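Local coordinates for protein EmGH1 (PDB 5Z87) that probably hydrolyses beta-glucosidic bonds as a beta-glucosidase of glycosyl hydrolase family 3, at residues I184-R189 with P637-Q642; F247-I252 with H281-G286. All coordinates share one frame; numbering follows the deposited sequence.

Contact 1: residues I184-R189 with P637-Q642; sequences ICTDPR and PGYYYQ
T186 meets two tyrosines of the 637-642 loop, and the direct contact is van der Waals packing. Its CB lies 4.0 Å from Y639 CD2, the two side chains running side by side in the same direction. The side chains of T186 and Y641 cross at about a right angle, and T186 CG2, anti to the carbonyl carbon, comes 3.8 Å from Y641 OH. I184 adds a second methyl, with CG2 3.7 Å from the same Y641 OH. That oxygen is hydrogen-bonded to the backbone O of E199. Threonine suits its place because its methyl packs on the tyrosines while OG1 bonds to Q240.

The tyrosines also pack on each other: Y639 CD1 stands 3.4 Å above the plane of the Y641 ring, over its centre. Over the centre of the Y639 ring lies Q642 NE2, which donates to Y639 O at 2.7 Å, in the carbonyl plane and on a lone pair, a bond that fixes the amide there.

One water joins the backbones, donating to T186 O at 2.6 Å and accepting from G638 N at 2.8 Å. Within 184-189 itself, D187 OD1 accepts from R189 N in an Asx turn and R189 holds the carboxylate side-on, NE to OD1 and NH2 to OD2. R189 NH1 bonds to G634 O and L636 O of the second subunit.

The contact ties a loop between strand 176-177 and helix 201-216 of the N-terminal domain to a C-terminal-domain loop between helix 607-615 and strand 671-678. Helix 201-216 backs it, with V204 against I184 and P201 against Y641.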
loop_
_atom_site.group_PDB
_atom_site.type_symbol
_atom_site.label_atom_id
_atom_site.label_comp_id
_atom_site.label_asym_id
_atom_site.label_seq_id
_atom_site.Cartn_x
_atom_site.Cartn_y
_atom_site.Cartn_z
ATOM N N ILE A 184 -11.263 -0.469 9.492
ATOM C CA ILE A 184 -9.973 -0.276 10.143
ATOM C C ILE A 184 -9.249 0.833 9.403
ATOM O O ILE A 184 -9.098 0.769 8.176
ATOM C CB ILE A 184 -9.146 -1.572 10.123
ATOM C CG1 ILE A 184 -10.016 -2.766 10.533
ATOM C CG2 ILE A 184 -7.896 -1.449 10.994
ATOM C CD1 ILE A 184 -10.496 -2.712 11.984
ATOM N N CYS A 185 -8.807 1.856 10.136
ATOM C CA CYS A 185 -8.097 2.981 9.523
ATOM C C CYS A 185 -6.613 2.647 9.485
ATOM O O CYS A 185 -5.876 2.929 10.424
ATOM C CB CYS A 185 -8.334 4.281 10.287
ATOM S SG CYS A 185 -7.467 5.711 9.487
ATOM N N THR A 186 -6.166 2.031 8.391
ATOM C CA THR A 186 -4.745 1.799 8.161
ATOM C C THR A 186 -4.118 2.838 7.239
ATOM O O THR A 186 -2.896 2.846 7.070
ATOM C CB THR A 186 -4.511 0.405 7.558
ATOM O OG1 THR A 186 -5.217 0.309 6.313
ATOM C CG2 THR A 186 -4.984 -0.691 8.507
ATOM N N ASP A 187 -4.919 3.701 6.617
ATOM C CA ASP A 187 -4.399 4.677 5.662
ATOM C C ASP A 187 -5.061 6.029 5.905
ATOM O O ASP A 187 -6.174 6.285 5.410
ATOM C CB ASP A 187 -4.605 4.216 4.224
ATOM C CG ASP A 187 -3.659 4.910 3.260
ATOM O OD1 ASP A 187 -3.440 6.133 3.410
ATOM O OD2 ASP A 187 -3.131 4.230 2.351
ATOM N N PRO A 188 -4.395 6.925 6.640
ATOM C CA PRO A 188 -5.029 8.202 7.007
ATOM C C PRO A 188 -5.261 9.143 5.831
ATOM O O PRO A 188 -5.926 10.172 6.026
ATOM C CB PRO A 188 -4.048 8.811 8.036
ATOM C CG PRO A 188 -2.745 8.107 7.822
ATOM C CD PRO A 188 -3.077 6.738 7.270
ATOM N N ARG A 189 -4.755 8.830 4.630
ATOM C CA ARG A 189 -5.099 9.620 3.446
ATOM C C ARG A 189 -6.586 9.541 3.139
ATOM O O ARG A 189 -7.144 10.450 2.513
ATOM C CB ARG A 189 -4.320 9.129 2.220
ATOM C CG ARG A 189 -2.810 9.354 2.260
ATOM C CD ARG A 189 -2.139 8.704 1.054
ATOM N NE ARG A 189 -2.040 7.242 1.155
ATOM C CZ ARG A 189 -1.487 6.478 0.215
ATOM N NH1 ARG A 189 -0.999 7.041 -0.887
ATOM N NH2 ARG A 189 -1.428 5.156 0.362
ATOM N N PRO A 637 2.594 2.405 5.145
ATOM C CA PRO A 637 1.787 2.402 6.371
ATOM C C PRO A 637 2.619 2.486 7.620
ATOM O O PRO A 637 3.774 2.030 7.599
ATOM C CB PRO A 637 1.055 1.051 6.314
ATOM C CG PRO A 637 1.927 0.191 5.535
ATOM C CD PRO A 637 2.668 1.067 4.534
ATOM N N GLY A 638 2.024 3.023 8.692
ATOM C CA GLY A 638 2.704 3.114 9.963
ATOM C C GLY A 638 1.975 2.543 11.164
ATOM O O GLY A 638 2.428 2.739 12.293
ATOM N N TYR A 639 0.875 1.822 10.951
ATOM C CA TYR A 639 0.137 1.275 12.079
ATOM C C TYR A 639 1.050 0.382 12.916
ATOM O O TYR A 639 1.924 -0.320 12.393
ATOM C CB TYR A 639 -1.106 0.509 11.596
ATOM C CG TYR A 639 -0.827 -0.586 10.581
ATOM C CD1 TYR A 639 -0.404 -1.849 10.991
ATOM C CD2 TYR A 639 -1.004 -0.359 9.216
ATOM C CE1 TYR A 639 -0.146 -2.854 10.071
ATOM C CE2 TYR A 639 -0.756 -1.349 8.288
ATOM C CZ TYR A 639 -0.324 -2.604 8.715
ATOM O OH TYR A 639 -0.057 -3.607 7.789
ATOM N N TYR A 640 0.831 0.414 14.237
ATOM C CA TYR A 640 1.822 -0.095 15.188
ATOM C C TYR A 640 2.022 -1.608 15.087
ATOM O O TYR A 640 3.125 -2.085 15.362
ATOM C CB TYR A 640 1.435 0.280 16.636
ATOM C CG TYR A 640 0.371 -0.616 17.247
ATOM C CD1 TYR A 640 -0.985 -0.310 17.131
ATOM C CD2 TYR A 640 0.725 -1.779 17.930
ATOM C CE1 TYR A 640 -1.956 -1.140 17.690
ATOM C CE2 TYR A 640 -0.227 -2.615 18.461
ATOM C CZ TYR A 640 -1.562 -2.296 18.342
ATOM O OH TYR A 640 -2.482 -3.151 18.887
ATOM N N TYR A 641 0.981 -2.381 14.740
ATOM C CA TYR A 641 1.091 -3.838 14.842
ATOM C C TYR A 641 1.760 -4.407 13.598
ATOM O O TYR A 641 1.214 -5.307 12.947
ATOM C CB TYR A 641 -0.281 -4.512 15.091
ATOM C CG TYR A 641 -1.391 -3.962 14.229
ATOM C CD1 TYR A 641 -2.047 -2.781 14.583
ATOM C CD2 TYR A 641 -1.781 -4.606 13.057
ATOM C CE1 TYR A 641 -3.047 -2.261 13.792
ATOM C CE2 TYR A 641 -2.784 -4.087 12.252
ATOM C CZ TYR A 641 -3.420 -2.919 12.628
ATOM O OH TYR A 641 -4.431 -2.392 11.850
ATOM N N GLN A 642 2.944 -3.876 13.267
ATOM C CA GLN A 642 3.699 -4.357 12.122
ATOM C C GLN A 642 4.128 -5.801 12.346
ATOM O O GLN A 642 4.309 -6.249 13.478
ATOM C CB GLN A 642 4.937 -3.483 11.883
ATOM C CG GLN A 642 4.639 -2.020 11.552
ATOM C CD GLN A 642 4.045 -1.864 10.170
ATOM O OE1 GLN A 642 4.540 -2.442 9.205
ATOM N NE2 GLN A 642 2.956 -1.101 10.068
HETATM O O HOH W 1 -0.804 3.286 8.635
#

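Contact 2: residues F247-I252 with H281-G286; sequences FAPSHI and HGEIDG
F247-I252 and H281-G286 form a buried contact of a loop, between strand 229-235 and helix 254-261, with a short strand that follows strand 276-279. At one end the F247 and H281 rings make an offset stack, centroids 4.1 Å apart and planes 4° from parallel. F247 CE2 lies over the imidazole face near its rim, 3.4 Å from H281 CD2. The flat phenyl thus covers one face of the histidine, whose ND1 is bonded to D316.

Further along, S250 N donates to E283 O at 3.1 Å, nearly straight at 168°. S250 O receives a CA-H...O contact from I284 CA at 3.6 Å and a hydrogen bond from a water that in turn accepts from D285 N. A second water bridges F247 O and E283 N.

E283 CG, set between its backbone N and carbonyl carbon (chi1 69°), packs 3.6 Å from P249 CB. E283 OE1 accepts from G286 N at 2.7 Å, from above the carboxylate plane, and also pairs with K643 of the second subunit. An alanine at E283 would probably open a gap beside the P249 ring and leave G286 N without this acceptor and that lysine without its carboxylate partner. Glycine suits G286, whose backbone angles would jam a side chain against the carbonyl O of D285. I252 CD1 and I284 CD1 meet at 4.3 Å, their branched side chains suiting a greasy patch shared with M257.

H281, just after strand 276-279, lines the pocket holding dithiothreitol, as expected of this domain's TIM-barrel clan, where loops at the C-terminal ends of the parallel strands form the pocket.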
loop_
_atom_site.group_PDB
_atom_site.type_symbol
_atom_site.label_atom_id
_atom_site.label_comp_id
_atom_site.label_asym_id
_atom_site.label_seq_id
_atom_site.Cartn_x
_atom_site.Cartn_y
_atom_site.Cartn_z
ATOM N N PHE A 247 -13.106 3.962 -2.893
ATOM C CA PHE A 247 -13.541 2.966 -3.873
ATOM C C PHE A 247 -12.398 2.059 -4.362
ATOM O O PHE A 247 -12.680 1.065 -5.023
ATOM C CB PHE A 247 -14.217 3.566 -5.125
ATOM C CG PHE A 247 -15.598 4.109 -4.891
ATOM C CD1 PHE A 247 -15.781 5.435 -4.484
ATOM C CD2 PHE A 247 -16.720 3.317 -5.134
ATOM C CE1 PHE A 247 -17.054 5.954 -4.286
ATOM C CE2 PHE A 247 -18.000 3.816 -4.939
ATOM C CZ PHE A 247 -18.172 5.138 -4.508
ATOM N N ALA A 248 -11.125 2.369 -4.083
ATOM C CA ALA A 248 -10.027 1.635 -4.705
ATOM C C ALA A 248 -9.886 0.246 -4.082
ATOM O O ALA A 248 -10.272 0.025 -2.932
ATOM C CB ALA A 248 -8.706 2.408 -4.580
ATOM N N PRO A 249 -9.322 -0.706 -4.823
ATOM C CA PRO A 249 -9.214 -2.070 -4.305
ATOM C C PRO A 249 -8.388 -2.120 -3.039
ATOM O O PRO A 249 -7.525 -1.278 -2.785
ATOM C CB PRO A 249 -8.524 -2.839 -5.441
ATOM C CG PRO A 249 -8.878 -2.059 -6.676
ATOM C CD PRO A 249 -8.827 -0.610 -6.208
ATOM N N SER A 250 -8.661 -3.147 -2.251
ATOM C CA SER A 250 -7.884 -3.484 -1.073
ATOM C C SER A 250 -7.135 -4.777 -1.348
ATOM O O SER A 250 -7.639 -5.656 -2.061
ATOM C CB SER A 250 -8.781 -3.651 0.153
ATOM O OG SER A 250 -9.548 -2.478 0.342
ATOM N N HIS A 251 -5.930 -4.872 -0.802
ATOM C CA HIS A 251 -5.082 -6.050 -0.930
ATOM C C HIS A 251 -4.980 -6.664 0.457
ATOM O O HIS A 251 -4.180 -6.226 1.286
ATOM C CB HIS A 251 -3.717 -5.698 -1.511
ATOM C CG HIS A 251 -3.788 -5.146 -2.899
ATOM N ND1 HIS A 251 -3.198 -5.771 -3.976
ATOM C CD2 HIS A 251 -4.407 -4.046 -3.394
ATOM C CE1 HIS A 251 -3.433 -5.069 -5.073
ATOM N NE2 HIS A 251 -4.164 -4.018 -4.748
ATOM N N ILE A 252 -5.812 -7.667 0.707
ATOM C CA ILE A 252 -5.958 -8.276 2.023
ATOM C C ILE A 252 -5.885 -9.787 1.842
ATOM O O ILE A 252 -6.705 -10.366 1.122
ATOM C CB ILE A 252 -7.285 -7.863 2.688
ATOM C CG1 ILE A 252 -7.433 -6.339 2.659
ATOM C CG2 ILE A 252 -7.357 -8.367 4.125
ATOM C CD1 ILE A 252 -8.754 -5.815 3.225
ATOM N N HIS A 281 -18.087 -0.890 -0.986
ATOM C CA HIS A 281 -17.918 -0.429 -2.368
ATOM C C HIS A 281 -16.925 -1.284 -3.141
ATOM O O HIS A 281 -17.061 -1.475 -4.357
ATOM C CB HIS A 281 -17.373 1.011 -2.404
ATOM C CG HIS A 281 -18.354 2.078 -2.030
ATOM N ND1 HIS A 281 -19.719 1.923 -2.141
ATOM C CD2 HIS A 281 -18.155 3.346 -1.585
ATOM C CE1 HIS A 281 -20.319 3.037 -1.759
ATOM N NE2 HIS A 281 -19.393 3.918 -1.414
ATOM N N GLY A 282 -15.871 -1.734 -2.469
ATOM C CA GLY A 282 -14.644 -2.113 -3.135
ATOM C C GLY A 282 -14.576 -3.577 -3.524
ATOM O O GLY A 282 -15.528 -4.345 -3.377
ATOM N N GLU A 283 -13.411 -3.948 -4.046
ATOM C CA GLU A 283 -13.069 -5.295 -4.473
ATOM C C GLU A 283 -11.800 -5.734 -3.757
ATOM O O GLU A 283 -10.968 -4.911 -3.365
ATOM C CB GLU A 283 -12.836 -5.342 -5.986
ATOM C CG GLU A 283 -11.545 -4.590 -6.357
ATOM C CD GLU A 283 -10.754 -5.210 -7.505
ATOM O OE1 GLU A 283 -9.784 -5.931 -7.199
ATOM O OE2 GLU A 283 -11.027 -4.912 -8.690
ATOM N N ILE A 284 -11.645 -7.045 -3.611
ATOM C CA ILE A 284 -10.400 -7.653 -3.154
ATOM C C ILE A 284 -9.993 -8.696 -4.185
ATOM O O ILE A 284 -10.749 -9.638 -4.450
ATOM C CB ILE A 284 -10.539 -8.291 -1.765
ATOM C CG1 ILE A 284 -10.934 -7.225 -0.746
ATOM C CG2 ILE A 284 -9.260 -9.047 -1.382
ATOM C CD1 ILE A 284 -11.420 -7.781 0.530
ATOM N N ASP A 285 -8.811 -8.518 -4.779
ATOM C CA ASP A 285 -8.298 -9.458 -5.773
ATOM C C ASP A 285 -9.313 -9.678 -6.891
ATOM O O ASP A 285 -9.496 -10.793 -7.374
ATOM C CB ASP A 285 -7.909 -10.783 -5.116
ATOM C CG ASP A 285 -6.821 -11.521 -5.882
ATOM O OD1 ASP A 285 -6.008 -10.847 -6.550
ATOM O OD2 ASP A 285 -6.792 -12.779 -5.827
ATOM N N GLY A 286 -10.003 -8.604 -7.282
ATOM C CA GLY A 286 -10.962 -8.640 -8.367
ATOM C C GLY A 286 -12.388 -9.039 -8.005
ATOM O O GLY A 286 -13.246 -9.060 -8.895
HETATM O O HOH W 2 -12.267 -1.415 -5.612
HETATM O O HOH W 3 -6.689 -6.567 -4.580
#

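In the fold
Contact 2 is nested within the long loop that contact 1 closes: contact 1 brings together two domains, whereas contact 2 joins a loop and a short strand-bearing segment of the N-terminal one. Their centres are about 17 Å apart and their nearest atoms about 8 Å. Q240 links them: its NE2 bonds to I184 O and T186 OG1, and S250 packs on it. The side chain of H281 in contact 2 is about 3 Å from the pocket's dithiothreitol, that of Y639 in contact 1 about 3 Å from a glycerol; both molecules probably come from the crystallisation liquor. Both contacts face the second subunit, whose R245 bonds P637 and whose V255 and E256 bond D285.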